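Protease LasA (Pseudomonas aeruginosa, PDB 3IT5) is a secreted zinc metallopeptidase of the M23 family that cuts the pentaglycine cross-links of staphylococcal peptidoglycan and contributes to the breakdown of host elastin. Local coordinates at residues P141-C155 against Y158-F172. Numbering follows the deposited sequence.
Sequences PYRINVGTSNYDNDC and YYFYNQSAGTTHCAF
Ile144, Phe160 and Tyr158 form the apolar centre: Ile144 CD1 lies 3.6 Å from Tyr158 CE1 and 3.9 Å from Phe160 CZ. Tyr142 lies on the same face of the sheet as Ile144 and Phe160. With CG anti to the carbonyl carbon (chi1 -53°), its ring turns an edge to the face of His169, a T-shaped pair with planes at 76°; Tyr142 CE1 lies 3.5 Å from His169 CD2. On the other face Asn145 CB sits over the Tyr159 ring, 3.5 Å from its centroid, a CH-pi contact; Gln135 NE2 and Arg157 O hold the Asn145 amide nearly parallel to the ring.

Strands 142-145 and 159-162 pair antiparallel, Arg143 and Tyr161 exchanging two nearly straight backbone bonds. The Cys155-Cys170 disulfide ties the loop after the first strand to the chain leaving hairpin 159-169, while one water bridges the carbonyls of Asn153 and Tyr158 to Ala171 N. Pro141 O is gripped twice, by Gln163 NE2 at 2.8 Å and Gln163 N at 3.0 Å, from opposite faces of its carbonyl plane. Beside it Asn162 OD1 accepts from Ser164 N in an Asx turn, and a second water joins Tyr142 OH to Asn162 ND2; that hydroxyl also bonds Tyr176 O.

These are the central strands of a four-stranded antiparallel sheet, between strands 138-139 and 168-169. Leu175 of strand 175-176, packed on Tyr142, Phe160 and His169, and Phe35 of strand 34-38, against Tyr158, seat it on the large sheet carrying zinc ligands Asp36 and His122; in loop 146-155 Tyr151 stacks on the third ligand, His23.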
loop_
_atom_site.group_PDB
_atom_site.type_symbol
_atom_site.label_atom_id
_atom_site.label_comp_id
_atom_site.label_asym_id
_atom_site.label_seq_id
_atom_site.Cartn_x
_atom_site.Cartn_y
_atom_site.Cartn_z
ATOM N N PRO A 141 -5.073 -2.147 -13.111
ATOM C CA PRO A 141 -4.403 -2.386 -14.390
ATOM C C PRO A 141 -2.873 -2.308 -14.295
ATOM O O PRO A 141 -2.181 -2.789 -15.197
ATOM C CB PRO A 141 -4.939 -1.256 -15.278
ATOM C CG PRO A 141 -5.234 -0.143 -14.318
ATOM C CD PRO A 141 -5.733 -0.827 -13.070
ATOM N N TYR A 142 -2.362 -1.712 -13.215
ATOM C CA TYR A 142 -0.925 -1.454 -13.060
ATOM C C TYR A 142 -0.118 -2.690 -12.675
ATOM O O TYR A 142 -0.454 -3.391 -11.711
ATOM C CB TYR A 142 -0.663 -0.360 -12.016
ATOM C CG TYR A 142 -1.422 0.928 -12.231
ATOM C CD1 TYR A 142 -1.124 1.769 -13.304
ATOM C CD2 TYR A 142 -2.426 1.316 -11.349
ATOM C CE1 TYR A 142 -1.827 2.958 -13.500
ATOM C CE2 TYR A 142 -3.132 2.498 -11.537
ATOM C CZ TYR A 142 -2.827 3.313 -12.613
ATOM O OH TYR A 142 -3.514 4.487 -12.797
ATOM N N ARG A 143 0.944 -2.941 -13.436
ATOM C CA ARG A 143 1.971 -3.903 -13.063
ATOM C C ARG A 143 3.176 -3.119 -12.563
ATOM O O ARG A 143 3.664 -2.213 -13.242
ATOM C CB ARG A 143 2.371 -4.778 -14.255
ATOM C CG ARG A 143 3.503 -5.762 -13.956
ATOM C CD ARG A 143 4.004 -6.453 -15.216
ATOM N NE ARG A 143 3.071 -7.475 -15.685
ATOM C CZ ARG A 143 3.332 -8.358 -16.648
ATOM N NH1 ARG A 143 4.510 -8.364 -17.263
ATOM N NH2 ARG A 143 2.408 -9.246 -16.993
ATOM N N ILE A 144 3.648 -3.465 -11.373
ATOM C CA ILE A 144 4.766 -2.750 -10.761
ATOM C C ILE A 144 6.117 -3.385 -11.117
ATOM O O ILE A 144 6.272 -4.612 -11.107
ATOM C CB ILE A 144 4.565 -2.585 -9.222
ATOM C CG1 ILE A 144 5.734 -1.833 -8.573
ATOM C CG2 ILE A 144 4.333 -3.928 -8.545
ATOM C CD1 ILE A 144 5.409 -1.274 -7.187
ATOM N N ASN A 145 7.069 -2.533 -11.481
ATOM C CA ASN A 145 8.456 -2.941 -11.611
ATOM C C ASN A 145 9.248 -2.330 -10.466
ATOM O O ASN A 145 9.163 -1.125 -10.203
ATOM C CB ASN A 145 9.037 -2.512 -12.957
ATOM C CG ASN A 145 10.323 -3.249 -13.306
ATOM O OD1 ASN A 145 10.302 -4.434 -13.651
ATOM N ND2 ASN A 145 11.448 -2.541 -13.243
ATOM N N VAL A 146 10.005 -3.186 -9.792
ATOM C CA VAL A 146 10.791 -2.836 -8.620
ATOM C C VAL A 146 12.160 -2.249 -9.012
ATOM O O VAL A 146 12.857 -2.796 -9.873
ATOM C CB VAL A 146 10.912 -4.096 -7.705
ATOM C CG1 VAL A 146 12.302 -4.287 -7.139
ATOM C CG2 VAL A 146 9.826 -4.090 -6.623
ATOM N N GLY A 147 12.524 -1.133 -8.377
ATOM C CA GLY A 147 13.807 -0.452 -8.612
ATOM C C GLY A 147 15.018 -1.217 -8.095
ATOM O O GLY A 147 14.888 -2.344 -7.619
ATOM N N THR A 148 16.194 -0.596 -8.171
ATOM C CA THR A 148 17.456 -1.295 -7.871
ATOM C C THR A 148 17.982 -1.106 -6.441
ATOM O O THR A 148 18.824 -1.879 -5.977
ATOM C CB THR A 148 18.564 -0.957 -8.898
ATOM O OG1 THR A 148 18.699 0.465 -9.022
ATOM C CG2 THR A 148 18.223 -1.544 -10.259
ATOM N N SER A 149 17.490 -0.081 -5.754
ATOM C CA SER A 149 17.804 0.130 -4.341
ATOM C C SER A 149 16.517 0.391 -3.574
ATOM O O SER A 149 15.492 0.714 -4.178
ATOM C CB SER A 149 18.780 1.300 -4.163
ATOM O OG SER A 149 18.309 2.466 -4.819
ATOM N N ASN A 150 16.561 0.225 -2.254
ATOM C CA ASN A 150 15.430 0.601 -1.413
ATOM C C ASN A 150 15.076 2.059 -1.651
ATOM O O ASN A 150 15.950 2.932 -1.612
ATOM C CB ASN A 150 15.727 0.361 0.070
ATOM C CG ASN A 150 15.460 -1.072 0.496
ATOM O OD1 ASN A 150 14.403 -1.379 1.046
ATOM N ND2 ASN A 150 16.421 -1.955 0.248
ATOM N N TYR A 151 13.797 2.301 -1.934
ATOM C CA TYR A 151 13.267 3.639 -2.232
ATOM C C TYR A 151 13.669 4.212 -3.601
ATOM O O TYR A 151 13.407 5.385 -3.872
ATOM C CB TYR A 151 13.601 4.647 -1.114
ATOM C CG TYR A 151 12.973 4.349 0.234
ATOM C CD1 TYR A 151 13.728 3.797 1.273
ATOM C CD2 TYR A 151 11.627 4.632 0.477
ATOM C CE1 TYR A 151 13.160 3.532 2.520
ATOM C CE2 TYR A 151 11.048 4.370 1.716
ATOM C CZ TYR A 151 11.815 3.822 2.734
ATOM O OH TYR A 151 11.230 3.559 3.961
ATOM N N ASP A 152 14.291 3.402 -4.461
ATOM C CA ASP A 152 14.606 3.853 -5.827
ATOM C C ASP A 152 13.320 4.300 -6.523
ATOM O O ASP A 152 12.327 3.567 -6.535
ATOM C CB ASP A 152 15.319 2.761 -6.638
ATOM C CG ASP A 152 15.702 3.218 -8.050
ATOM O OD1 ASP A 152 16.000 4.418 -8.250
ATOM O OD2 ASP A 152 15.718 2.364 -8.966
ATOM N N ASN A 153 13.342 5.512 -7.073
ATOM C CA ASN A 153 12.152 6.114 -7.676
ATOM C C ASN A 153 12.391 6.673 -9.077
ATOM O O ASN A 153 11.533 7.366 -9.634
ATOM C CB ASN A 153 11.563 7.193 -6.758
ATOM C CG ASN A 153 12.575 8.267 -6.379
ATOM O OD1 ASN A 153 13.472 8.605 -7.155
ATOM N ND2 ASN A 153 12.424 8.813 -5.179
ATOM N N ASP A 154 13.571 6.382 -9.623
ATOM C CA ASP A 154 13.899 6.698 -11.007
ATOM C C ASP A 154 12.871 5.995 -11.888
ATOM O O ASP A 154 12.757 4.768 -11.852
ATOM C CB ASP A 154 15.316 6.202 -11.333
ATOM C CG ASP A 154 15.889 6.817 -12.605
ATOM O OD1 ASP A 154 15.134 7.035 -13.582
ATOM O OD2 ASP A 154 17.116 7.062 -12.628
ATOM N N CYS A 155 12.123 6.780 -12.664
ATOM C CA CYS A 155 10.995 6.265 -13.456
ATOM C C CYS A 155 11.411 5.279 -14.561
ATOM O O CYS A 155 10.570 4.588 -15.145
ATOM C CB CYS A 155 10.149 7.415 -14.025
ATOM S SG CYS A 155 8.462 6.914 -14.488
ATOM N N TYR A 158 11.872 2.159 -11.586
ATOM C CA TYR A 158 10.665 1.982 -10.781
ATOM C C TYR A 158 9.485 2.643 -11.472
ATOM O O TYR A 158 9.530 3.836 -11.783
ATOM C CB TYR A 158 10.845 2.578 -9.381
ATOM C CG TYR A 158 9.620 2.446 -8.499
ATOM C CD1 TYR A 158 9.260 1.215 -7.958
ATOM C CD2 TYR A 158 8.817 3.552 -8.211
ATOM C CE1 TYR A 158 8.136 1.082 -7.156
ATOM C CE2 TYR A 158 7.687 3.430 -7.406
ATOM C CZ TYR A 158 7.359 2.187 -6.877
ATOM O OH TYR A 158 6.253 2.042 -6.074
ATOM N N TYR A 159 8.431 1.867 -11.706
ATOM C CA TYR A 159 7.246 2.374 -12.389
ATOM C C TYR A 159 6.010 1.502 -12.178
ATOM O O TYR A 159 6.112 0.315 -11.857
ATOM C CB TYR A 159 7.520 2.547 -13.894
ATOM C CG TYR A 159 8.084 1.311 -14.573
ATOM C CD1 TYR A 159 7.242 0.316 -15.068
ATOM C CD2 TYR A 159 9.461 1.140 -14.719
ATOM C CE1 TYR A 159 7.754 -0.821 -15.694
ATOM C CE2 TYR A 159 9.985 0.010 -15.338
ATOM C CZ TYR A 159 9.127 -0.966 -15.821
ATOM O OH TYR A 159 9.644 -2.092 -16.428
ATOM N N PHE A 160 4.847 2.116 -12.361
ATOM C CA PHE A 160 3.581 1.408 -12.444
ATOM C C PHE A 160 3.176 1.402 -13.916
ATOM O O PHE A 160 2.904 2.459 -14.488
ATOM C CB PHE A 160 2.514 2.123 -11.606
ATOM C CG PHE A 160 2.755 2.060 -10.117
ATOM C CD1 PHE A 160 2.035 1.171 -9.323
ATOM C CD2 PHE A 160 3.692 2.891 -9.508
ATOM C CE1 PHE A 160 2.252 1.105 -7.946
ATOM C CE2 PHE A 160 3.918 2.834 -8.132
ATOM C CZ PHE A 160 3.198 1.944 -7.351
ATOM N N TYR A 161 3.166 0.226 -14.543
ATOM C CA TYR A 161 2.786 0.143 -15.954
ATOM C C TYR A 161 1.329 -0.263 -16.121
ATOM O O TYR A 161 0.939 -1.385 -15.768
ATOM C CB TYR A 161 3.714 -0.793 -16.744
ATOM C CG TYR A 161 3.320 -0.950 -18.203
ATOM C CD1 TYR A 161 3.570 0.068 -19.126
ATOM C CD2 TYR A 161 2.685 -2.108 -18.657
ATOM C CE1 TYR A 161 3.205 -0.064 -20.463
ATOM C CE2 TYR A 161 2.313 -2.250 -19.994
ATOM C CZ TYR A 161 2.580 -1.224 -20.890
ATOM O OH TYR A 161 2.223 -1.349 -22.213
ATOM N N ASN A 162 0.532 0.662 -16.659
ATOM C CA ASN A 162 -0.871 0.403 -16.958
ATOM C C ASN A 162 -1.002 -0.520 -18.171
ATOM O O ASN A 162 -0.699 -0.127 -19.303
ATOM C CB ASN A 162 -1.630 1.721 -17.185
ATOM C CG ASN A 162 -3.138 1.525 -17.312
ATOM O OD1 ASN A 162 -3.612 0.542 -17.882
ATOM N ND2 ASN A 162 -3.895 2.474 -16.786
ATOM N N GLN A 163 -1.474 -1.739 -17.922
ATOM C CA GLN A 163 -1.551 -2.787 -18.945
ATOM C C GLN A 163 -2.774 -2.654 -19.860
ATOM O O GLN A 163 -2.933 -3.422 -20.812
ATOM C CB GLN A 163 -1.528 -4.171 -18.278
ATOM C CG GLN A 163 -0.275 -4.426 -17.435
ATOM C CD GLN A 163 -0.439 -5.569 -16.460
ATOM O OE1 GLN A 163 0.233 -6.588 -16.576
ATOM N NE2 GLN A 163 -1.335 -5.406 -15.485
ATOM N N SER A 164 -3.622 -1.674 -19.569
ATOM C CA SER A 164 -4.842 -1.440 -20.335
ATOM C C SER A 164 -4.740 -0.206 -21.232
ATOM O O SER A 164 -5.532 -0.050 -22.162
ATOM C CB SER A 164 -6.045 -1.317 -19.392
ATOM O OG SER A 164 -7.189 -0.831 -20.079
ATOM N N ALA A 165 -3.763 0.657 -20.944
ATOM C CA ALA A 165 -3.588 1.932 -21.641
ATOM C C ALA A 165 -2.192 2.088 -22.246
ATOM O O ALA A 165 -1.959 2.967 -23.082
ATOM C CB ALA A 165 -3.878 3.091 -20.690
ATOM N N GLY A 166 -1.265 1.241 -21.809
ATOM C CA GLY A 166 0.116 1.293 -22.287
ATOM C C GLY A 166 0.937 2.400 -21.651
ATOM O O GLY A 166 2.071 2.645 -22.066
ATOM N N THR A 167 0.369 3.055 -20.636
ATOM C CA THR A 167 1.003 4.198 -19.968
ATOM C C THR A 167 1.927 3.797 -18.821
ATOM O O THR A 167 1.671 2.823 -18.106
ATOM C CB THR A 167 -0.043 5.203 -19.427
ATOM O OG1 THR A 167 -1.117 4.492 -18.796
ATOM C CG2 THR A 167 -0.607 6.043 -20.548
ATOM N N THR A 168 3.002 4.567 -18.658
ATOM C CA THR A 168 3.958 4.386 -17.569
ATOM C C THR A 168 3.735 5.469 -16.516
ATOM O O THR A 168 3.546 6.642 -16.850
ATOM C CB THR A 168 5.407 4.431 -18.098
ATOM O OG1 THR A 168 5.564 3.431 -19.108
ATOM C CG2 THR A 168 6.424 4.175 -16.984
ATOM N N HIS A 169 3.748 5.067 -15.248
ATOM C CA HIS A 169 3.390 5.956 -14.144
ATOM C C HIS A 169 4.493 6.038 -13.102
ATOM O O HIS A 169 4.914 5.023 -12.545
ATOM C CB HIS A 169 2.066 5.512 -13.516
ATOM C CG HIS A 169 0.942 5.424 -14.500
ATOM N ND1 HIS A 169 -0.017 6.406 -14.626
ATOM C CD2 HIS A 169 0.643 4.484 -15.428
ATOM C CE1 HIS A 169 -0.868 6.067 -15.578
ATOM N NE2 HIS A 169 -0.485 4.909 -16.086
ATOM N N CYS A 170 4.942 7.260 -12.837
ATOM C CA CYS A 170 6.137 7.499 -12.033
ATOM C C CYS A 170 5.834 7.702 -10.552
ATOM O O CYS A 170 4.707 8.033 -10.171
ATOM C CB CYS A 170 6.908 8.713 -12.580
ATOM S SG CYS A 170 7.351 8.613 -14.348
ATOM N N ALA A 171 6.856 7.501 -9.723
ATOM C CA ALA A 171 6.786 7.866 -8.314
ATOM C C ALA A 171 6.556 9.368 -8.206
ATOM O O ALA A 171 7.067 10.139 -9.026
ATOM C CB ALA A 171 8.060 7.474 -7.604
ATOM N N PHE A 172 5.757 9.759 -7.215
ATOM C CA PHE A 172 5.442 11.163 -6.914
ATOM C C PHE A 172 4.596 11.884 -7.977
ATOM O O PHE A 172 4.650 13.111 -8.108
ATOM C CB PHE A 172 6.711 11.947 -6.532
ATOM C CG PHE A 172 7.469 11.339 -5.375
ATOM C CD1 PHE A 172 8.789 10.937 -5.526
ATOM C CD2 PHE A 172 6.851 11.151 -4.143
ATOM C CE1 PHE A 172 9.487 10.367 -4.465
ATOM C CE2 PHE A 172 7.542 10.580 -3.075
ATOM C CZ PHE A 172 8.862 10.191 -3.237
HETATM O O HOH W 1 -4.028 4.746 -15.474
HETATM O O HOH W 2 9.057 6.095 -10.695
#